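Local coordinates for protein ricin B-like lectin (Macrolepiota procera, PDB 4IZX) that binds galactose-containing sugars such as lactose, as a beta-trefoil lectin of the ricin B type, at residues 10-15 with 44-49; 18-23 with 40-45. All coordinates share one frame; numbering follows the deposited sequence.

Interaction 1 of 2, residues 10-15 with 44-49; sequences YKITNV and WTFNWT
The carbonyl oxygen of W44 takes one hydrogen bond across this contact, from the backbone amide of Y10 (N to O, 2.9 Å). It is close to straight at the hydrogen, 159°, but the donor sits above the carbonyl plane. The return bond from W44 N to Y10 O is more bent and lies in the plane of its carbonyl. Together they make Y10 and W44 a hydrogen-bonded antiparallel pair, with both side chains on the same face of the sheet. In this beta-trefoil, strands 9-14 and 44-48 are the middle two of a four-stranded sheet, flanked by 135-138 and 53-57. Their axes run at 104°, so the backbones part quickly after this bridge and side chains carry the rest. Y10 turns the CD2 edge of its ring over one face of F46, where CD2 lies 3.6 Å from F46 CD1, toward the rim. The pair is edge-to-face (T-shaped), with planes at 81°. I12 reaches in with CD1, which touches the edge of the F46 ring at CZ, 4.0 Å away. The same methyl meets W44 CD1 at 4.1 Å. Beyond the contact, the phenol OH of Y10 is hydrogen-bonded to S5 N.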
# COMPACT_ATOMS: atom_id res chain seq x y z
N TYR A 10 1.29 1.55 10.87
CA TYR A 10 1.45 2.79 10.14
C TYR A 10 0.26 3.08 9.25
O TYR A 10 -0.47 2.16 8.84
CB TYR A 10 2.71 2.73 9.26
CG TYR A 10 3.97 2.48 10.06
CD1 TYR A 10 4.59 3.51 10.76
CD2 TYR A 10 4.52 1.23 10.18
CE1 TYR A 10 5.73 3.29 11.53
CE2 TYR A 10 5.65 0.99 10.94
CZ TYR A 10 6.23 2.02 11.64
OH TYR A 10 7.37 1.75 12.37
N LYS A 11 0.09 4.36 8.89
CA LYS A 11 -0.73 4.76 7.77
C LYS A 11 0.18 5.02 6.58
O LYS A 11 1.33 5.41 6.73
CB LYS A 11 -1.59 5.98 8.10
CG LYS A 11 -0.81 7.23 8.45
CD LYS A 11 -1.77 8.40 8.66
CE LYS A 11 -1.21 9.61 9.35
NZ LYS A 11 -0.11 10.24 8.68
N ILE A 12 -0.36 4.80 5.39
CA ILE A 12 0.41 4.83 4.16
C ILE A 12 -0.28 5.84 3.23
O ILE A 12 -1.41 5.60 2.77
CB ILE A 12 0.53 3.46 3.51
CG1 ILE A 12 1.09 2.43 4.49
CG2 ILE A 12 1.41 3.58 2.29
CD1 ILE A 12 1.04 1.03 4.02
N THR A 13 0.35 7.00 3.00
CA THR A 13 -0.29 8.15 2.37
C THR A 13 0.30 8.33 0.97
O THR A 13 1.50 8.36 0.79
CB THR A 13 -0.07 9.43 3.17
OG1 THR A 13 -0.53 9.22 4.51
CG2 THR A 13 -0.84 10.58 2.58
N ASN A 14 -0.55 8.52 -0.04
CA ASN A 14 -0.07 8.76 -1.40
C ASN A 14 0.52 10.15 -1.50
O ASN A 14 -0.14 11.13 -1.13
CB ASN A 14 -1.21 8.60 -2.38
CG ASN A 14 -0.72 8.51 -3.81
OD1 ASN A 14 -0.69 9.51 -4.53
ND2 ASN A 14 -0.28 7.31 -4.19
N VAL A 15 1.72 10.26 -2.05
CA VAL A 15 2.38 11.57 -2.15
C VAL A 15 1.63 12.51 -3.08
O VAL A 15 1.55 13.71 -2.82
CB VAL A 15 3.84 11.39 -2.60
CG1 VAL A 15 4.50 12.70 -3.00
CG2 VAL A 15 4.66 10.75 -1.48
N TRP A 44 -1.95 -0.36 9.14
CA TRP A 44 -1.29 -1.55 8.63
C TRP A 44 -0.12 -1.90 9.52
O TRP A 44 0.79 -1.07 9.72
CB TRP A 44 -0.83 -1.30 7.18
CG TRP A 44 -1.98 -0.98 6.28
CD1 TRP A 44 -2.44 0.26 5.96
CD2 TRP A 44 -2.89 -1.93 5.67
NE1 TRP A 44 -3.57 0.16 5.20
CE2 TRP A 44 -3.87 -1.17 5.01
CE3 TRP A 44 -2.98 -3.32 5.66
CZ2 TRP A 44 -4.92 -1.77 4.32
CZ3 TRP A 44 -4.01 -3.91 4.96
CH2 TRP A 44 -4.97 -3.15 4.32
N THR A 45 -0.15 -3.09 10.10
CA THR A 45 0.87 -3.57 10.99
C THR A 45 1.92 -4.29 10.16
O THR A 45 1.65 -5.25 9.44
CB THR A 45 0.30 -4.49 12.09
OG1 THR A 45 -0.79 -3.88 12.74
CG2 THR A 45 1.36 -4.97 13.01
N PHE A 46 3.14 -3.74 10.17
CA PHE A 46 4.22 -4.24 9.38
C PHE A 46 4.92 -5.38 10.11
O PHE A 46 5.17 -5.30 11.32
CB PHE A 46 5.24 -3.12 9.11
CG PHE A 46 4.86 -2.14 8.05
CD1 PHE A 46 3.60 -1.53 7.99
CD2 PHE A 46 5.79 -1.77 7.09
CE1 PHE A 46 3.28 -0.62 7.00
CE2 PHE A 46 5.48 -0.83 6.12
CZ PHE A 46 4.20 -0.28 6.06
N ASN A 47 5.36 -6.38 9.36
CA ASN A 47 6.20 -7.46 9.86
C ASN A 47 7.33 -7.69 8.86
O ASN A 47 7.07 -7.84 7.66
CB ASN A 47 5.43 -8.78 10.07
CG ASN A 47 6.28 -9.86 10.70
OD1 ASN A 47 6.94 -9.61 11.68
ND2 ASN A 47 6.24 -11.06 10.13
N TRP A 48 8.56 -7.74 9.36
CA TRP A 48 9.68 -8.17 8.58
C TRP A 48 9.86 -9.67 8.79
O TRP A 48 10.07 -10.12 9.91
CB TRP A 48 10.96 -7.39 8.95
CG TRP A 48 12.19 -7.89 8.28
CD1 TRP A 48 13.16 -8.63 8.86
CD2 TRP A 48 12.65 -7.62 6.93
NE1 TRP A 48 14.19 -8.86 7.98
CE2 TRP A 48 13.91 -8.25 6.79
CE3 TRP A 48 12.14 -6.90 5.83
CZ2 TRP A 48 14.63 -8.20 5.63
CZ3 TRP A 48 12.85 -6.86 4.69
CH2 TRP A 48 14.11 -7.49 4.58
N THR A 49 9.75 -10.43 7.71
CA THR A 49 9.74 -11.88 7.78
C THR A 49 11.15 -12.46 7.88
O THR A 49 11.32 -13.65 8.05
CB THR A 49 9.11 -12.47 6.53
OG1 THR A 49 9.94 -12.14 5.42
CG2 THR A 49 7.69 -11.96 6.29

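Interaction 2 of 2, residues 18-23 with 40-45; sequences GTVIDL and KNQQWT. With GAL (beta-D-galactopyranose), chain B.
D22 and N41 lie side by side and point the same way, with carboxylate and amide planes 85° apart. D22 CG is anti to its backbone N, and both oxygens face the galactose. OD1 accepts from galactose O4, and OD2 accepts from galactose O3 at 2.6 Å. N41 joins from the neighbouring turn, its CG in the crowded position between the backbone N and the carbonyl carbon. N41 ND2 bridges two acceptors: L23 O, 3.0 Å away and in the amide plane, and galactose O3. Galactose O3 is thus held by both residues.

Q42 crosses D22 obliquely, its amide turned 88° from the carboxylate. Its extended chain brings NE2 to the anti lone pair of D22 OD2, at 2.9 Å, which should help to fix the carboxylate and to keep it ionised. Q42 is steadied in turn by P35 O at NE2 and H37 N at OE1. V20 CG2 packs against the same amide.

The backbone adds a nearly straight bond from L23 N to N41 O, 2.9 Å long. W44 meets I21 at about a right angle. W44 NE1 points to I21 O in the plane of the indole, 3.1 Å away, but comes from well above the carbonyl plane. One water donates to that same I21 O and to Q42 O, so two donors grip the one carbonyl. I21 CG2 packs along the NE1 and CZ2 side of the indole, and L23 CB touches CH2.

Q42, Q43 and W44 spell the Q-x-W motif of ricin B-type lectins. H37 and G25 also hydrogen-bond the galactose in this site, where D22 and N41 bind the sugar hydroxyls, the glutamine of the motif holds the aspartate and its tryptophan bonds the strand beside it.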
# COMPACT_ATOMS: atom_id res chain seq x y z
N GLY A 18 -2.64 12.51 -1.38
CA GLY A 18 -2.90 12.80 0.01
C GLY A 18 -3.88 11.87 0.69
O GLY A 18 -4.10 12.02 1.89
N THR A 19 -4.52 10.98 -0.04
CA THR A 19 -5.35 9.95 0.49
C THR A 19 -4.48 8.76 0.93
O THR A 19 -3.32 8.66 0.56
CB THR A 19 -6.42 9.56 -0.53
OG1 THR A 19 -5.75 9.16 -1.72
CG2 THR A 19 -7.39 10.73 -0.80
N VAL A 20 -5.05 7.88 1.75
CA VAL A 20 -4.33 6.77 2.34
C VAL A 20 -4.82 5.44 1.83
O VAL A 20 -5.96 5.31 1.32
CB VAL A 20 -4.37 6.79 3.88
CG1 VAL A 20 -3.85 8.10 4.42
CG2 VAL A 20 -5.76 6.48 4.41
N ILE A 21 -3.99 4.41 2.00
CA ILE A 21 -4.36 3.04 1.68
C ILE A 21 -5.38 2.54 2.70
O ILE A 21 -5.08 2.48 3.91
CB ILE A 21 -3.13 2.12 1.62
CG1 ILE A 21 -2.13 2.64 0.58
CG2 ILE A 21 -3.53 0.69 1.40
CD1 ILE A 21 -0.97 1.71 0.30
N ASP A 22 -6.55 2.16 2.21
CA ASP A 22 -7.73 1.89 3.02
C ASP A 22 -8.33 0.56 2.55
O ASP A 22 -8.51 0.31 1.37
CB ASP A 22 -8.64 3.12 2.82
CG ASP A 22 -10.05 3.02 3.42
OD1 ASP A 22 -10.73 2.00 3.16
OD2 ASP A 22 -10.46 4.02 4.08
N LEU A 23 -8.61 -0.31 3.53
CA LEU A 23 -9.33 -1.54 3.30
C LEU A 23 -10.81 -1.19 3.29
O LEU A 23 -11.41 -0.84 4.31
CB LEU A 23 -9.03 -2.57 4.36
CG LEU A 23 -9.80 -3.87 4.26
CD1 LEU A 23 -9.64 -4.52 2.91
CD2 LEU A 23 -9.38 -4.83 5.34
N LYS A 40 -9.19 1.96 11.78
CA LYS A 40 -8.23 0.85 11.84
C LYS A 40 -8.10 0.10 10.51
O LYS A 40 -7.11 -0.56 10.25
CB LYS A 40 -8.52 -0.13 12.96
CG LYS A 40 -7.93 0.29 14.30
CD LYS A 40 -8.51 1.56 14.88
CE LYS A 40 -7.92 1.83 16.26
NZ LYS A 40 -8.55 3.01 16.88
N ASN A 41 -9.08 0.30 9.62
CA ASN A 41 -8.99 -0.17 8.24
C ASN A 41 -8.07 0.70 7.38
O ASN A 41 -7.87 0.40 6.21
CB ASN A 41 -10.38 -0.24 7.60
CG ASN A 41 -11.04 1.12 7.46
OD1 ASN A 41 -11.06 1.92 8.40
ND2 ASN A 41 -11.55 1.41 6.27
N GLN A 42 -7.48 1.74 7.97
CA GLN A 42 -6.51 2.62 7.35
C GLN A 42 -5.14 2.47 8.03
O GLN A 42 -4.26 3.31 7.82
CB GLN A 42 -6.99 4.03 7.40
CG GLN A 42 -8.39 4.22 6.85
CD GLN A 42 -8.80 5.67 6.79
OE1 GLN A 42 -8.66 6.40 7.77
NE2 GLN A 42 -9.32 6.10 5.67
N GLN A 43 -4.96 1.42 8.84
CA GLN A 43 -3.77 1.16 9.58
C GLN A 43 -3.27 -0.23 9.26
O GLN A 43 -4.04 -1.18 9.19
CB GLN A 43 -4.03 1.34 11.09
CG GLN A 43 -4.48 2.75 11.44
CD GLN A 43 -4.74 2.99 12.90
OE1 GLN A 43 -5.68 3.73 13.28
NE2 GLN A 43 -3.90 2.43 13.72
N TRP A 44 -1.95 -0.36 9.14
CA TRP A 44 -1.29 -1.55 8.63
C TRP A 44 -0.12 -1.90 9.52
O TRP A 44 0.79 -1.07 9.72
CB TRP A 44 -0.83 -1.30 7.18
CG TRP A 44 -1.98 -0.98 6.28
CD1 TRP A 44 -2.44 0.26 5.96
CD2 TRP A 44 -2.89 -1.93 5.67
NE1 TRP A 44 -3.57 0.16 5.20
CE2 TRP A 44 -3.87 -1.17 5.01
CE3 TRP A 44 -2.98 -3.32 5.66
CZ2 TRP A 44 -4.92 -1.77 4.32
CZ3 TRP A 44 -4.01 -3.91 4.96
CH2 TRP A 44 -4.97 -3.15 4.32
N THR A 45 -0.15 -3.09 10.10
CA THR A 45 0.87 -3.57 10.99
C THR A 45 1.92 -4.29 10.16
O THR A 45 1.65 -5.25 9.44
CB THR A 45 0.30 -4.49 12.09
OG1 THR A 45 -0.79 -3.88 12.74
CG2 THR A 45 1.36 -4.97 13.01
C1 GAL B . -16.23 3.12 4.97
C2 GAL B . -14.91 3.25 5.68
C3 GAL B . -13.94 4.07 4.84
C4 GAL B . -13.87 3.50 3.41
C5 GAL B . -15.28 3.44 2.86
C6 GAL B . -15.33 2.89 1.43
O2 GAL B . -15.11 3.91 6.92
O3 GAL B . -12.66 4.04 5.48
O4 GAL B . -13.31 2.18 3.42
O5 GAL B . -16.09 2.58 3.66
O6 GAL B . -16.69 2.93 0.95
O HOH W 1 -3.03 3.71 5.40

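In the fold
From the N terminus, the chain runs out along strand 9-14 and turns. It comes back on strand 20-23, where I12 O and I21 N, and also N14 N and T19 O, probably form hydrogen bonds. It then passes through strand 31-34 and the turn at 40-41 to strand 44-48. Interaction 2 closes the inner loop, from 18-23 to 40-45. Interaction 1 closes the outer one, from 10-15 to 44-49, and the inner contact nests inside it. The two do not cross. Both end on the start of strand 44-48 and share W44. Interaction 1 belongs to the sheet of 9-14 and 44-48. Interaction 2 ties that sheet to strand 20-23 and the galactose site.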